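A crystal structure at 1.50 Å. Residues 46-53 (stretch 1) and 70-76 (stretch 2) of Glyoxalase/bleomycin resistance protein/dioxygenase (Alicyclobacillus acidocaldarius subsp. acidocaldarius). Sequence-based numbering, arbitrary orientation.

Stretch 1 46-53: DFFGDQLV
Stretch 2, residues 70-76: HFGITFR

No hydrogen bond joins these stretches; mostly side chains, four of them phenylalanines, bury 322 Å² in total, both sides summed. Stretch 1 is a hairpin: strand 46-47, a type I' turn from Phe 47 to Asp 50, strand 50-53. Phe 47 N donates to Asp 50 O (2.8 Å), Asp 50 N to Phe 47 O (3.0 Å). Phe 48 (phi/psi 56/29) and Gly 49 (98/-12) make the corner, where a CB on Gly 49 would jam against the preceding carbonyl. Asp 46 OD1 braces it, accepting from Gly 49 N (2.8 Å).

Stretch 2, extended through Phe 71 to Thr 74 (Ile 73 -121/140), runs nearly antiparallel to strand 50-53. Gly 72 CA is 8.9 Å from Phe 47 CA, Ile 73 CA 7.7 Å from Phe 48 CA. The CA-to-CB bond of Phe 47 (t, 90°) points toward stretch 2; its CZ lies 3.7 Å from Phe 71 CE1 (p, 98°), planes oblique at 55°. Gly 72 (166/-154) leaves its CA at the Phe 47 ring edge; a CB would jam. Branched aliphatic Ile 73 (m, m) and Leu 52 (t, p) bury apolar surface beside rings: Ile 73 CD1–Phe 47 CE2 3.8 Å, Ile 73 CG1–Phe 48 CB 3.8 Å, Leu 52 CD1–Phe 71 CE1 3.9 Å. Slightly positive edge hydrogens of Phe 75 (m, -75°) meet the electron-rich face of Phe 48 (m, -95°).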

# COMPACT_ATOMS: atom_id res chain seq x y z
N ASP A 46 6.46 -16.88 -13.74
CA ASP A 46 5.76 -16.02 -12.82
C ASP A 46 4.42 -16.76 -12.64
O ASP A 46 3.54 -16.76 -13.53
CB ASP A 46 5.62 -14.60 -13.39
CG ASP A 46 4.63 -13.74 -12.66
OD1 ASP A 46 3.89 -14.24 -11.79
OD2 ASP A 46 4.60 -12.50 -12.96
N PHE A 47 4.33 -17.42 -11.49
CA PHE A 47 3.22 -18.29 -11.13
C PHE A 47 2.37 -17.49 -10.12
O PHE A 47 2.63 -17.51 -8.91
CB PHE A 47 3.76 -19.60 -10.57
CG PHE A 47 2.70 -20.54 -10.06
CD1 PHE A 47 2.14 -21.46 -10.91
CD2 PHE A 47 2.34 -20.55 -8.73
CE1 PHE A 47 1.17 -22.35 -10.42
CE2 PHE A 47 1.41 -21.43 -8.22
CZ PHE A 47 0.81 -22.34 -9.09
N PHE A 48 1.38 -16.74 -10.62
CA PHE A 48 0.49 -15.93 -9.77
C PHE A 48 1.26 -14.94 -8.89
O PHE A 48 0.81 -14.55 -7.82
CB PHE A 48 -0.42 -16.82 -8.90
CG PHE A 48 -1.30 -17.74 -9.69
CD1 PHE A 48 -2.59 -17.35 -10.00
CD2 PHE A 48 -0.86 -18.96 -10.16
CE1 PHE A 48 -3.42 -18.20 -10.75
CE2 PHE A 48 -1.70 -19.81 -10.91
CZ PHE A 48 -2.99 -19.41 -11.17
N GLY A 49 2.43 -14.52 -9.38
CA GLY A 49 3.24 -13.53 -8.69
C GLY A 49 4.37 -14.12 -7.85
O GLY A 49 5.22 -13.37 -7.37
N ASP A 50 4.35 -15.43 -7.65
CA ASP A 50 5.48 -16.17 -7.02
C ASP A 50 6.29 -16.81 -8.16
O ASP A 50 5.95 -16.67 -9.35
CB ASP A 50 4.96 -17.15 -6.00
CG ASP A 50 4.41 -16.44 -4.79
OD1 ASP A 50 5.15 -15.70 -4.13
OD2 ASP A 50 3.23 -16.56 -4.46
N GLN A 51 7.44 -17.44 -7.85
CA GLN A 51 8.25 -18.06 -8.87
C GLN A 51 8.12 -19.58 -8.83
O GLN A 51 8.33 -20.20 -7.78
CB GLN A 51 9.75 -17.68 -8.70
CG GLN A 51 10.58 -18.23 -9.84
CD GLN A 51 12.08 -18.26 -9.55
OE1 GLN A 51 12.53 -18.65 -8.48
NE2 GLN A 51 12.85 -17.90 -10.56
N LEU A 52 7.76 -20.18 -9.97
CA LEU A 52 7.80 -21.64 -10.12
C LEU A 52 8.91 -21.97 -11.12
O LEU A 52 9.02 -21.34 -12.15
CB LEU A 52 6.44 -22.16 -10.62
CG LEU A 52 6.32 -23.67 -10.72
CD1 LEU A 52 6.39 -24.40 -9.36
CD2 LEU A 52 4.98 -24.00 -11.46
N VAL A 53 9.74 -22.96 -10.80
CA VAL A 53 10.79 -23.39 -11.69
C VAL A 53 10.58 -24.88 -11.94
O VAL A 53 10.53 -25.69 -11.00
CB VAL A 53 12.21 -23.18 -11.10
CG1 VAL A 53 13.23 -23.68 -12.08
CG2 VAL A 53 12.51 -21.68 -10.70
N HIS A 70 2.05 -31.21 -2.75
CA HIS A 70 1.25 -30.41 -3.66
C HIS A 70 1.51 -28.94 -3.36
O HIS A 70 2.12 -28.63 -2.33
CB HIS A 70 -0.26 -30.72 -3.57
CG HIS A 70 -0.84 -30.72 -2.18
ND1 HIS A 70 -1.08 -31.89 -1.50
CD2 HIS A 70 -1.32 -29.72 -1.40
CE1 HIS A 70 -1.65 -31.61 -0.34
NE2 HIS A 70 -1.81 -30.30 -0.25
N PHE A 71 1.11 -28.05 -4.26
CA PHE A 71 1.34 -26.62 -4.07
C PHE A 71 0.27 -25.82 -4.76
O PHE A 71 -0.43 -26.36 -5.65
CB PHE A 71 2.72 -26.21 -4.64
CG PHE A 71 2.83 -26.34 -6.13
CD1 PHE A 71 2.64 -25.24 -6.98
CD2 PHE A 71 3.15 -27.57 -6.69
CE1 PHE A 71 2.77 -25.36 -8.37
CE2 PHE A 71 3.27 -27.72 -8.08
CZ PHE A 71 3.06 -26.60 -8.93
N GLY A 72 0.20 -24.55 -4.46
CA GLY A 72 -0.67 -23.67 -5.19
C GLY A 72 -0.86 -22.38 -4.49
O GLY A 72 0.02 -21.93 -3.72
N ILE A 73 -1.99 -21.74 -4.75
CA ILE A 73 -2.32 -20.43 -4.23
C ILE A 73 -3.60 -20.50 -3.43
O ILE A 73 -4.55 -21.17 -3.86
CB ILE A 73 -2.47 -19.37 -5.33
CG1 ILE A 73 -1.25 -19.37 -6.27
CG2 ILE A 73 -2.76 -18.00 -4.73
CD1 ILE A 73 0.14 -18.97 -5.60
N THR A 74 -3.65 -19.80 -2.31
CA THR A 74 -4.88 -19.57 -1.54
C THR A 74 -5.29 -18.14 -1.77
O THR A 74 -4.54 -17.20 -1.54
CB THR A 74 -4.68 -19.87 -0.08
OG1 THR A 74 -4.22 -21.21 0.05
CG2 THR A 74 -5.94 -19.62 0.79
N PHE A 75 -6.48 -17.95 -2.36
CA PHE A 75 -6.92 -16.65 -2.77
C PHE A 75 -7.77 -15.99 -1.70
O PHE A 75 -8.68 -16.62 -1.17
CB PHE A 75 -7.78 -16.74 -4.04
CG PHE A 75 -7.04 -17.22 -5.23
CD1 PHE A 75 -6.14 -16.37 -5.90
CD2 PHE A 75 -7.19 -18.52 -5.70
CE1 PHE A 75 -5.44 -16.84 -6.99
CE2 PHE A 75 -6.50 -18.97 -6.79
CZ PHE A 75 -5.60 -18.15 -7.42
N ARG A 76 -7.50 -14.73 -1.39
CA ARG A 76 -8.33 -13.99 -0.42
C ARG A 76 -9.71 -13.70 -1.02
O ARG A 76 -10.71 -13.76 -0.31
CB ARG A 76 -7.70 -12.68 0.05
CG ARG A 76 -8.45 -12.12 1.29
CD ARG A 76 -7.63 -11.13 2.08
NE ARG A 76 -6.32 -11.65 2.51
CZ ARG A 76 -5.91 -11.84 3.76
NH1 ARG A 76 -6.72 -11.59 4.80
NH2 ARG A 76 -4.67 -12.29 3.99